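Local coordinates for protein trichothecene 3-O-acetyltransferase (Gibberella zeae, PDB 2RKV) that transfers an acetyl group from acetyl-CoA to the 3-hydroxyl of trichothecene mycotoxins such as T-2 and deoxynivalenol, as a member of the BAHD acyltransferase superfamily, at residues Ser50-Lys61 / Ser73-Pro82; Ser260-Trp270 / Ala285-Val293. All coordinates share one frame; numbering follows the deposited sequence.

Contact 1: residues Ser50-Lys61 / Ser73-Pro82; sequences SEAVPWVAGQVK and SFIVPFEDVP
Q59 and F78 cross at about a right angle, and their meeting illustrates how a polar side chain can close the end of a strand pair. The amide plane of Q59 is turned 57° from the phenyl plane, with NE2 3.6 Å from CD2 of F78. The same NE2 donates to the carbonyl O of P77 at 3.0 Å, almost straight at 178°; the oxygen lies in the amide plane, although the donor is tilted out of the carbonyl plane. CG of Q59 sits between its own backbone N and carbonyl carbon (chi1 64°), and from there the extended chain passes beside V76, whose CG2 is 3.8 Å from Q59 CG and equally close to CB of K61. F78 CB rests against the G58 backbone, and with CG anti to the backbone N the ring is carried alongside Q59, while E79 CG lies over the centre of one ring face.

On the other face of the sheet, V60 pairs with I75, and I75 CG2 approaches W55 CB at 4.1 Å. The indole nitrogen of W55 is bound outside, to the M188 carbonyl. Farther along, A57 CB is pressed against the backbone of 79-82, 3.2 Å from the E79 carbonyl O, and S50 OG, which bonds to L46 in its own helix, abuts CD of P82. A water donates to both A57 O and V81 O, bridging the segments where the direct bond from E79 N to A57 O is only weak.

Four backbone bonds join Q59 to V76 and K61 to F74, flanking the non-hydrogen-bonded V60-I75 pair. This is the ladder of an antiparallel beta hairpin, formed by strands 59-63 and 72-76 and extended by strand 5-6 into a small three-stranded sheet.

Contact 2: residues Ser260-Trp270 / Ala285-Val293; sequences STDDALSAFIW and APTEFCRAV. With COA (coenzyme A), chain B.
OD1 of D263 receives two N-H groups of one arginine: R291 NH2 at 2.8 Å and NH1 at 2.9 Å. It is a compact example of end-on guanidinium recognition focused on a single oxygen. NH2 uses the anti lone pair, whereas NH1 comes nearly along the C-O axis; both bonds are bent, and the carboxylate stands 58° from the guanidinium plane. NH2 also donates to D262 OD1 at 2.9 Å, nearly in the guanidinium plane but well out of that carboxylate's plane. A water donating to D262 OD1 and accepting from R291 NE adds a further link. With CG anti to the backbone N (chi1 -168°) and an extended chain, R291 spans from strand to helix start. D262 OD2 is hydrogen-bonded to S379 and D263 OD2 is salt-bridged to R335; the positive charges of R291 and R335 probably favour the ionised form of both aspartates.

Farther along the helix, W270 lies against F289. CB of F289 stands 3.5 Å above the centre of the indole six-membered ring, a CH-pi contact, while the phenyl and indole planes meet obliquely. At the indole edge, NE1 donates to T287 OG1 at 3.0 Å, practically straight at 177° and in the ring plane; that hydroxyl also bonds to the T373 carbonyl. S266 CB touches F289 CZ, at a point on the helix between W270 and the ion network.

At its N-terminus the helix carries a capping box formed by S260 and D263. The S260 hydroxyl additionally donates to pyrophosphate oxygen O5A, and T261 grips phosphate oxygen O9A through both its N and OG1. A helix packed antiparallel on a sheet strand, presenting its capped start to phosphates, thus forms part of the coenzyme A site, to which K245, R335 and S379 also contribute.

The two contacts lie on opposite sides of the chain's centre, their own centres 36 Å apart and their nearest atoms about 18 Å from each other. Contact 1 completes before contact 2 begins along the chain, and it is a peripheral, partly buried piece of packing. Contact 2 is buried and packs a helix on strand 286-294 of the seven-stranded mixed sheet. It also reaches both ligands: six of its residues line the coenzyme A pocket, A292 touches the bound T-2 toxin as well, and the R291 side chain is about 8 Å from that toxin. Together they contrast strand pairing through backbone bonds with helix-on-sheet packing through side chains.

Contact 1: residues Ser50-Lys61 / Ser73-Pro82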
loop_
_atom_site.group_PDB
_atom_site.type_symbol
_atom_site.label_atom_id
_atom_site.label_comp_id
_atom_site.label_asym_id
_atom_site.label_seq_id
_atom_site.Cartn_x
_atom_site.Cartn_y
_atom_site.Cartn_z
ATOM N N SER A 50 13.152 14.647 -13.112
ATOM C CA SER A 50 13.262 15.828 -12.246
ATOM C C SER A 50 13.202 17.128 -13.040
ATOM O O SER A 50 12.630 18.124 -12.590
ATOM C CB SER A 50 14.575 15.797 -11.455
ATOM O OG SER A 50 14.644 14.632 -10.664
ATOM N N GLU A 51 13.793 17.112 -14.230
ATOM C CA GLU A 51 13.758 18.287 -15.089
ATOM C C GLU A 51 12.330 18.562 -15.550
ATOM O O GLU A 51 11.884 19.716 -15.544
ATOM C CB GLU A 51 14.718 18.119 -16.272
ATOM C CG GLU A 51 16.176 18.180 -15.846
ATOM C CD GLU A 51 17.146 17.764 -16.936
ATOM O OE1 GLU A 51 16.748 17.009 -17.854
ATOM O OE2 GLU A 51 18.320 18.183 -16.858
ATOM N N ALA A 52 11.609 17.495 -15.905
ATOM C CA ALA A 52 10.219 17.597 -16.352
ATOM C C ALA A 52 9.245 17.969 -15.222
ATOM O O ALA A 52 8.353 18.798 -15.412
ATOM C CB ALA A 52 9.789 16.296 -17.026
ATOM N N VAL A 53 9.420 17.337 -14.059
ATOM C CA VAL A 53 8.539 17.522 -12.902
ATOM C C VAL A 53 9.404 17.710 -11.659
ATOM O O VAL A 53 9.657 16.755 -10.910
ATOM C CB VAL A 53 7.563 16.322 -12.740
ATOM C CG1 VAL A 53 6.565 16.571 -11.610
ATOM C CG2 VAL A 53 6.814 16.057 -14.061
ATOM N N PRO A 54 9.915 18.941 -11.457
ATOM C CA PRO A 54 10.848 19.226 -10.362
ATOM C C PRO A 54 10.422 18.734 -8.970
ATOM O O PRO A 54 11.287 18.318 -8.189
ATOM C CB PRO A 54 10.998 20.749 -10.418
ATOM C CG PRO A 54 10.832 21.051 -11.901
ATOM C CD PRO A 54 9.708 20.124 -12.316
ATOM N N TRP A 55 9.123 18.741 -8.662
ATOM C CA TRP A 55 8.710 18.413 -7.295
ATOM C C TRP A 55 9.015 16.976 -6.875
ATOM O O TRP A 55 9.086 16.697 -5.676
ATOM C CB TRP A 55 7.250 18.797 -7.003
ATOM C CG TRP A 55 6.210 18.031 -7.774
ATOM C CD1 TRP A 55 5.466 18.484 -8.835
ATOM C CD2 TRP A 55 5.755 16.694 -7.507
ATOM N NE1 TRP A 55 4.588 17.502 -9.252
ATOM C CE2 TRP A 55 4.752 16.393 -8.462
ATOM C CE3 TRP A 55 6.108 15.714 -6.562
ATOM C CZ2 TRP A 55 4.097 15.151 -8.499
ATOM C CZ3 TRP A 55 5.456 14.478 -6.599
ATOM C CH2 TRP A 55 4.465 14.209 -7.567
ATOM N N VAL A 56 9.217 16.072 -7.839
ATOM C CA VAL A 56 9.524 14.674 -7.474
ATOM C C VAL A 56 10.849 14.560 -6.691
ATOM O O VAL A 56 11.061 13.597 -5.960
ATOM C CB VAL A 56 9.517 13.690 -8.692
ATOM C CG1 VAL A 56 8.158 13.720 -9.403
ATOM C CG2 VAL A 56 10.665 13.990 -9.678
ATOM N N ALA A 57 11.727 15.549 -6.857
ATOM C CA ALA A 57 13.008 15.595 -6.143
ATOM C C ALA A 57 12.909 16.333 -4.802
ATOM O O ALA A 57 13.920 16.547 -4.130
ATOM C CB ALA A 57 14.090 16.239 -7.033
ATOM N N GLY A 58 11.690 16.708 -4.418
ATOM C CA GLY A 58 11.467 17.514 -3.225
ATOM C C GLY A 58 11.375 16.702 -1.942
ATOM O O GLY A 58 11.652 15.497 -1.931
ATOM N N GLN A 59 10.967 17.375 -0.871
ATOM C CA GLN A 59 10.786 16.758 0.443
ATOM C C GLN A 59 9.452 17.222 1.011
ATOM O O GLN A 59 8.949 18.290 0.637
ATOM C CB GLN A 59 11.928 17.177 1.391
ATOM C CG GLN A 59 11.940 18.683 1.683
ATOM C CD GLN A 59 13.045 19.111 2.625
ATOM O OE1 GLN A 59 13.158 18.599 3.744
ATOM N NE2 GLN A 59 13.843 20.085 2.193
ATOM N N VAL A 60 8.893 16.438 1.929
ATOM C CA VAL A 60 7.673 16.823 2.634
ATOM C C VAL A 60 8.078 17.547 3.913
ATOM O O VAL A 60 8.805 16.985 4.743
ATOM C CB VAL A 60 6.802 15.574 2.952
ATOM C CG1 VAL A 60 5.608 15.944 3.841
ATOM C CG2 VAL A 60 6.338 14.900 1.654
ATOM N N LYS A 61 7.630 18.794 4.067
ATOM C CA LYS A 61 8.020 19.610 5.219
ATOM C C LYS A 61 6.822 20.246 5.910
ATOM O O LYS A 61 6.034 20.949 5.273
ATOM C CB LYS A 61 9.023 20.689 4.809
ATOM C CG LYS A 61 9.664 21.374 5.993
ATOM C CD LYS A 61 11.168 21.528 5.799
ATOM C CE LYS A 61 11.853 21.886 7.116
ATOM N NZ LYS A 61 11.827 20.762 8.109
ATOM N N SER A 73 1.697 20.385 6.056
ATOM C CA SER A 73 2.872 19.951 5.297
ATOM C C SER A 73 2.766 20.295 3.819
ATOM O O SER A 73 1.670 20.324 3.247
ATOM C CB SER A 73 3.114 18.450 5.469
ATOM O OG SER A 73 3.549 18.171 6.791
ATOM N N PHE A 74 3.934 20.535 3.229
ATOM C CA PHE A 74 4.069 20.979 1.847
ATOM C C PHE A 74 5.208 20.185 1.216
ATOM O O PHE A 74 6.159 19.808 1.905
ATOM C CB PHE A 74 4.437 22.471 1.786
ATOM C CG PHE A 74 3.379 23.401 2.338
ATOM C CD1 PHE A 74 3.252 23.609 3.713
ATOM C CD2 PHE A 74 2.528 24.096 1.478
ATOM C CE1 PHE A 74 2.264 24.477 4.225
ATOM C CE2 PHE A 74 1.542 24.963 1.979
ATOM C CZ PHE A 74 1.415 25.150 3.359
ATOM N N ILE A 75 5.119 19.952 -0.091
ATOM C CA ILE A 75 6.274 19.483 -0.864
ATOM C C ILE A 75 7.087 20.711 -1.265
ATOM O O ILE A 75 6.578 21.627 -1.919
ATOM C CB ILE A 75 5.862 18.682 -2.126
ATOM C CG1 ILE A 75 5.108 17.407 -1.717
ATOM C CG2 ILE A 75 7.096 18.333 -2.965
ATOM C CD1 ILE A 75 4.350 16.719 -2.861
ATOM N N VAL A 76 8.348 20.723 -0.854
ATOM C CA VAL A 76 9.233 21.866 -1.088
ATOM C C VAL A 76 10.584 21.357 -1.604
ATOM O O VAL A 76 10.876 20.174 -1.507
ATOM C CB VAL A 76 9.405 22.724 0.203
ATOM C CG1 VAL A 76 8.075 23.328 0.614
ATOM C CG2 VAL A 76 9.989 21.894 1.352
ATOM N N PRO A 77 11.406 22.244 -2.183
ATOM C CA PRO A 77 12.681 21.761 -2.721
ATOM C C PRO A 77 13.565 21.035 -1.694
ATOM O O PRO A 77 13.477 21.287 -0.486
ATOM C CB PRO A 77 13.352 23.038 -3.239
ATOM C CG PRO A 77 12.205 23.967 -3.538
ATOM C CD PRO A 77 11.212 23.687 -2.428
ATOM N N PHE A 78 14.381 20.114 -2.194
ATOM C CA PHE A 78 15.272 19.319 -1.351
ATOM C C PHE A 78 16.604 19.153 -2.075
ATOM O O PHE A 78 17.555 19.877 -1.779
ATOM C CB PHE A 78 14.626 17.976 -1.000
ATOM C CG PHE A 78 15.480 17.085 -0.130
ATOM C CD1 PHE A 78 15.657 15.746 -0.463
ATOM C CD2 PHE A 78 16.100 17.583 1.015
ATOM C CE1 PHE A 78 16.437 14.905 0.331
ATOM C CE2 PHE A 78 16.893 16.747 1.822
ATOM C CZ PHE A 78 17.056 15.409 1.479
ATOM N N GLU A 79 16.670 18.233 -3.034
ATOM C CA GLU A 79 17.880 18.039 -3.835
ATOM C C GLU A 79 17.555 18.086 -5.334
ATOM O O GLU A 79 16.378 18.100 -5.706
ATOM C CB GLU A 79 18.608 16.755 -3.403
ATOM C CG GLU A 79 19.165 16.892 -1.984
ATOM C CD GLU A 79 19.891 15.661 -1.463
ATOM O OE1 GLU A 79 19.832 14.585 -2.088
ATOM O OE2 GLU A 79 20.526 15.790 -0.396
ATOM N N ASP A 80 18.586 18.129 -6.183
ATOM C CA ASP A 80 18.396 18.275 -7.633
ATOM C C ASP A 80 17.610 17.122 -8.257
ATOM O O ASP A 80 16.785 17.327 -9.149
ATOM C CB ASP A 80 19.751 18.418 -8.344
ATOM C CG ASP A 80 20.413 19.762 -8.083
ATOM O OD1 ASP A 80 19.739 20.695 -7.595
ATOM O OD2 ASP A 80 21.618 19.883 -8.381
ATOM N N VAL A 81 17.886 15.911 -7.779
ATOM C CA VAL A 81 17.224 14.703 -8.254
ATOM C C VAL A 81 16.792 13.850 -7.057
ATOM O O VAL A 81 17.327 14.021 -5.952
ATOM C CB VAL A 81 18.153 13.880 -9.189
ATOM C CG1 VAL A 81 18.496 14.680 -10.449
ATOM C CG2 VAL A 81 19.421 13.431 -8.451
ATOM N N PRO A 82 15.811 12.941 -7.255
ATOM C CA PRO A 82 15.515 12.015 -6.158
ATOM C C PRO A 82 16.738 11.152 -5.861
ATOM O O PRO A 82 17.464 10.789 -6.789
ATOM C CB PRO A 82 14.397 11.139 -6.731
ATOM C CG PRO A 82 13.800 11.941 -7.832
ATOM C CD PRO A 82 14.956 12.681 -8.427
HETATM O O HOH W 1 15.736 14.429 -3.735
#

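Contact 2: residues Ser260-Trp270 / Ala285-Val293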
loop_
_atom_site.group_PDB
_atom_site.type_symbol
_atom_site.label_atom_id
_atom_site.label_comp_id
_atom_site.label_asym_id
_atom_site.label_seq_id
_atom_site.Cartn_x
_atom_site.Cartn_y
_atom_site.Cartn_z
ATOM N N SER A 260 -16.366 -8.857 -6.934
ATOM C CA SER A 260 -15.134 -8.984 -7.703
ATOM C C SER A 260 -14.229 -10.088 -7.163
ATOM O O SER A 260 -14.412 -10.595 -6.038
ATOM C CB SER A 260 -14.358 -7.667 -7.650
ATOM O OG SER A 260 -13.895 -7.402 -6.338
ATOM N N THR A 261 -13.224 -10.430 -7.968
ATOM C CA THR A 261 -12.150 -11.319 -7.547
ATOM C C THR A 261 -11.528 -10.801 -6.244
ATOM O O THR A 261 -11.355 -11.555 -5.282
ATOM C CB THR A 261 -11.075 -11.429 -8.667
ATOM O OG1 THR A 261 -11.676 -11.977 -9.850
ATOM C CG2 THR A 261 -9.937 -12.333 -8.243
ATOM N N ASP A 262 -11.214 -9.504 -6.224
ATOM C CA ASP A 262 -10.632 -8.850 -5.055
ATOM C C ASP A 262 -11.555 -8.956 -3.828
ATOM O O ASP A 262 -11.100 -9.274 -2.728
ATOM C CB ASP A 262 -10.318 -7.391 -5.391
ATOM C CG ASP A 262 -9.355 -6.754 -4.416
ATOM O OD1 ASP A 262 -9.724 -6.598 -3.225
ATOM O OD2 ASP A 262 -8.229 -6.407 -4.866
ATOM N N ASP A 263 -12.852 -8.715 -4.026
ATOM C CA ASP A 263 -13.854 -8.910 -2.962
ATOM C C ASP A 263 -13.793 -10.324 -2.374
ATOM O O ASP A 263 -13.814 -10.517 -1.151
ATOM C CB ASP A 263 -15.272 -8.755 -3.514
ATOM C CG ASP A 263 -15.641 -7.323 -3.874
ATOM O OD1 ASP A 263 -14.945 -6.361 -3.472
ATOM O OD2 ASP A 263 -16.651 -7.177 -4.591
ATOM N N ALA A 264 -13.741 -11.312 -3.262
ATOM C CA ALA A 264 -13.795 -12.723 -2.868
ATOM C C ALA A 264 -12.578 -13.113 -2.024
ATOM O O ALA A 264 -12.713 -13.749 -0.976
ATOM C CB ALA A 264 -13.935 -13.614 -4.103
ATOM N N LEU A 265 -11.386 -12.713 -2.467
ATOM C CA LEU A 265 -10.179 -13.006 -1.693
ATOM C C LEU A 265 -10.184 -12.266 -0.360
ATOM O O LEU A 265 -9.827 -12.827 0.676
ATOM C CB LEU A 265 -8.905 -12.671 -2.482
ATOM C CG LEU A 265 -7.607 -13.033 -1.738
ATOM C CD1 LEU A 265 -7.591 -14.486 -1.238
ATOM C CD2 LEU A 265 -6.354 -12.724 -2.566
ATOM N N SER A 266 -10.577 -10.995 -0.386
ATOM C CA SER A 266 -10.680 -10.216 0.844
ATOM C C SER A 266 -11.626 -10.917 1.841
ATOM O O SER A 266 -11.292 -11.063 3.026
ATOM C CB SER A 266 -11.136 -8.787 0.544
ATOM O OG SER A 266 -10.209 -8.128 -0.320
ATOM N N ALA A 267 -12.776 -11.365 1.343
ATOM C CA ALA A 267 -13.776 -12.051 2.176
ATOM C C ALA A 267 -13.241 -13.369 2.740
ATOM O O ALA A 267 -13.471 -13.695 3.916
ATOM C CB ALA A 267 -15.042 -12.302 1.373
ATOM N N PHE A 268 -12.532 -14.117 1.895
ATOM C CA PHE A 268 -11.966 -15.410 2.263
ATOM C C PHE A 268 -10.947 -15.242 3.390
ATOM O O PHE A 268 -10.870 -16.058 4.313
ATOM C CB PHE A 268 -11.326 -16.062 1.028
ATOM C CG PHE A 268 -10.709 -17.402 1.292
ATOM C CD1 PHE A 268 -11.508 -18.525 1.512
ATOM C CD2 PHE A 268 -9.320 -17.549 1.305
ATOM C CE1 PHE A 268 -10.925 -19.776 1.750
ATOM C CE2 PHE A 268 -8.729 -18.792 1.538
ATOM C CZ PHE A 268 -9.537 -19.907 1.769
ATOM N N ILE A 269 -10.174 -14.165 3.320
ATOM C CA ILE A 269 -9.188 -13.879 4.360
ATOM C C ILE A 269 -9.854 -13.502 5.687
ATOM O O ILE A 269 -9.450 -14.002 6.748
ATOM C CB ILE A 269 -8.157 -12.819 3.885
ATOM C CG1 ILE A 269 -7.252 -13.439 2.813
ATOM C CG2 ILE A 269 -7.313 -12.331 5.049
ATOM C CD1 ILE A 269 -6.417 -12.416 2.032
ATOM N N TRP A 270 -10.878 -12.645 5.628
ATOM C CA TRP A 270 -11.617 -12.245 6.829
ATOM C C TRP A 270 -12.239 -13.476 7.484
ATOM O O TRP A 270 -12.143 -13.660 8.704
ATOM C CB TRP A 270 -12.700 -11.220 6.484
ATOM C CG TRP A 270 -13.301 -10.496 7.667
ATOM C CD1 TRP A 270 -12.851 -10.485 8.967
ATOM C CD2 TRP A 270 -14.438 -9.626 7.633
ATOM N NE1 TRP A 270 -13.655 -9.669 9.740
ATOM C CE2 TRP A 270 -14.637 -9.133 8.945
ATOM C CE3 TRP A 270 -15.318 -9.219 6.615
ATOM C CZ2 TRP A 270 -15.684 -8.250 9.268
ATOM C CZ3 TRP A 270 -16.354 -8.344 6.935
ATOM C CH2 TRP A 270 -16.530 -7.873 8.252
ATOM N N ALA A 285 -17.139 -12.033 19.899
ATOM C CA ALA A 285 -16.170 -10.939 19.807
ATOM C C ALA A 285 -16.403 -10.129 18.530
ATOM O O ALA A 285 -16.511 -10.714 17.444
ATOM C CB ALA A 285 -14.757 -11.480 19.835
ATOM N N PRO A 286 -16.502 -8.792 18.656
ATOM C CA PRO A 286 -16.626 -7.941 17.466
ATOM C C PRO A 286 -15.408 -8.077 16.562
ATOM O O PRO A 286 -14.299 -8.342 17.043
ATOM C CB PRO A 286 -16.705 -6.525 18.045
ATOM C CG PRO A 286 -17.181 -6.730 19.474
ATOM C CD PRO A 286 -16.530 -8.000 19.899
ATOM N N THR A 287 -15.637 -7.932 15.260
ATOM C CA THR A 287 -14.552 -7.898 14.281
ATOM C C THR A 287 -14.843 -6.828 13.243
ATOM O O THR A 287 -15.967 -6.723 12.734
ATOM C CB THR A 287 -14.278 -9.276 13.611
ATOM O OG1 THR A 287 -13.224 -9.143 12.641
ATOM C CG2 THR A 287 -15.513 -9.848 12.922
ATOM N N GLU A 288 -13.824 -6.022 12.945
ATOM C CA GLU A 288 -13.957 -4.977 11.937
ATOM C C GLU A 288 -12.968 -5.206 10.801
ATOM O O GLU A 288 -11.780 -5.391 11.043
ATOM C CB GLU A 288 -13.738 -3.598 12.549
ATOM C CG GLU A 288 -14.051 -2.447 11.585
ATOM C CD GLU A 288 -13.819 -1.092 12.213
ATOM O OE1 GLU A 288 -12.703 -0.859 12.724
ATOM O OE2 GLU A 288 -14.743 -0.252 12.183
ATOM N N PHE A 289 -13.478 -5.233 9.575
ATOM C CA PHE A 289 -12.624 -5.252 8.379
ATOM C C PHE A 289 -12.467 -3.806 7.917
ATOM O O PHE A 289 -13.470 -3.105 7.718
ATOM C CB PHE A 289 -13.276 -6.081 7.265
ATOM C CG PHE A 289 -12.337 -6.472 6.147
ATOM C CD1 PHE A 289 -11.778 -7.741 6.112
ATOM C CD2 PHE A 289 -12.027 -5.575 5.111
ATOM C CE1 PHE A 289 -10.925 -8.132 5.064
ATOM C CE2 PHE A 289 -11.158 -5.957 4.063
ATOM C CZ PHE A 289 -10.611 -7.229 4.045
ATOM N N CYS A 290 -11.215 -3.363 7.752
ATOM C CA CYS A 290 -10.932 -2.023 7.246
ATOM C C CYS A 290 -10.267 -2.214 5.889
ATOM O O CYS A 290 -9.178 -2.797 5.816
ATOM C CB CYS A 290 -9.966 -1.286 8.183
ATOM S SG CYS A 290 -10.510 -1.182 9.925
ATOM N N ARG A 291 -10.921 -1.745 4.829
ATOM C CA ARG A 291 -10.429 -1.972 3.459
ATOM C C ARG A 291 -10.008 -0.663 2.789
ATOM O O ARG A 291 -10.806 0.260 2.695
ATOM C CB ARG A 291 -11.518 -2.647 2.614
ATOM C CG ARG A 291 -11.029 -3.193 1.287
ATOM C CD ARG A 291 -12.205 -3.510 0.364
ATOM N NE ARG A 291 -11.857 -4.412 -0.734
ATOM C CZ ARG A 291 -12.756 -4.913 -1.583
ATOM N NH1 ARG A 291 -14.037 -4.581 -1.439
ATOM N NH2 ARG A 291 -12.383 -5.733 -2.560
ATOM N N ALA A 292 -8.755 -0.587 2.332
ATOM C CA ALA A 292 -8.287 0.607 1.616
ATOM C C ALA A 292 -8.967 0.701 0.252
ATOM O O ALA A 292 -9.067 -0.295 -0.481
ATOM C CB ALA A 292 -6.773 0.591 1.454
ATOM N N VAL A 293 -9.429 1.901 -0.085
ATOM C CA VAL A 293 -10.127 2.133 -1.344
ATOM C C VAL A 293 -9.600 3.429 -1.974
ATOM O O VAL A 293 -9.627 4.488 -1.344
ATOM C CB VAL A 293 -11.670 2.219 -1.147
ATOM C CG1 VAL A 293 -12.390 2.449 -2.490
ATOM C CG2 VAL A 293 -12.190 0.947 -0.480
HETATM N N1A COA B . -21.277 -7.626 -13.822
HETATM C C2A COA B . -20.374 -8.470 -13.208
HETATM N N3A COA B . -19.191 -7.972 -12.698
HETATM C C4A COA B . -18.930 -6.643 -12.805
HETATM C C5A COA B . -19.835 -5.774 -13.419
HETATM C C6A COA B . -21.027 -6.272 -13.938
HETATM N N6A COA B . -21.768 -5.515 -14.752
HETATM N N7A COA B . -19.314 -4.521 -13.376
HETATM C C8A COA B . -18.111 -4.578 -12.756
HETATM N N9A COA B . -17.864 -5.884 -12.399
HETATM C C1B COA B . -16.657 -6.412 -11.749
HETATM C C2B COA B . -15.512 -6.417 -12.739
HETATM O O2B COA B . -15.586 -7.517 -13.599
HETATM C C3B COA B . -14.330 -6.476 -11.801
HETATM O O3B COA B . -14.243 -7.758 -11.258
HETATM P P3B COA B . -13.034 -8.725 -11.625
HETATM O O7A COA B . -11.745 -8.014 -11.274
HETATM O O8A COA B . -13.145 -8.993 -13.103
HETATM O O9A COA B . -13.210 -9.996 -10.840
HETATM C C4B COA B . -14.789 -5.649 -10.632
HETATM O O4B COA B . -16.209 -5.591 -10.684
HETATM C C5B COA B . -14.177 -4.271 -10.676
HETATM O O5B COA B . -14.524 -3.789 -9.418
HETATM P P1A COA B . -13.750 -2.561 -8.770
HETATM O O1A COA B . -13.494 -1.478 -9.816
HETATM O O2A COA B . -14.528 -2.079 -7.568
HETATM O O3A COA B . -12.279 -3.091 -8.437
HETATM P P2A COA B . -11.875 -4.347 -7.542
HETATM O O4A COA B . -10.872 -5.163 -8.324
HETATM O O5A COA B . -13.054 -5.107 -7.004
HETATM O O6A COA B . -11.136 -3.654 -6.313
HETATM C CBP COA B . -10.849 -2.035 -4.598
HETATM C CCP COA B . -11.848 -2.936 -5.322
HETATM C CDP COA B . -9.762 -2.900 -3.957
HETATM C CEP COA B . -11.568 -1.288 -3.477
HETATM C CAP COA B . -10.262 -1.076 -5.645
HETATM O OAP COA B . -11.274 -0.277 -6.227
HETATM C C9P COA B . -9.245 -0.156 -5.055
HETATM O O9P COA B . -9.668 1.064 -4.517
HETATM N N8P COA B . -7.990 -0.585 -5.093
HETATM C C7P COA B . -6.893 0.159 -4.526
HETATM C C6P COA B . -6.870 0.005 -3.013
HETATM C C5P COA B . -5.680 0.779 -2.531
HETATM O O5P COA B . -5.496 1.947 -2.932
HETATM N N4P COA B . -4.872 0.145 -1.691
HETATM O O HOH W 2 -9.195 -5.328 -0.972
#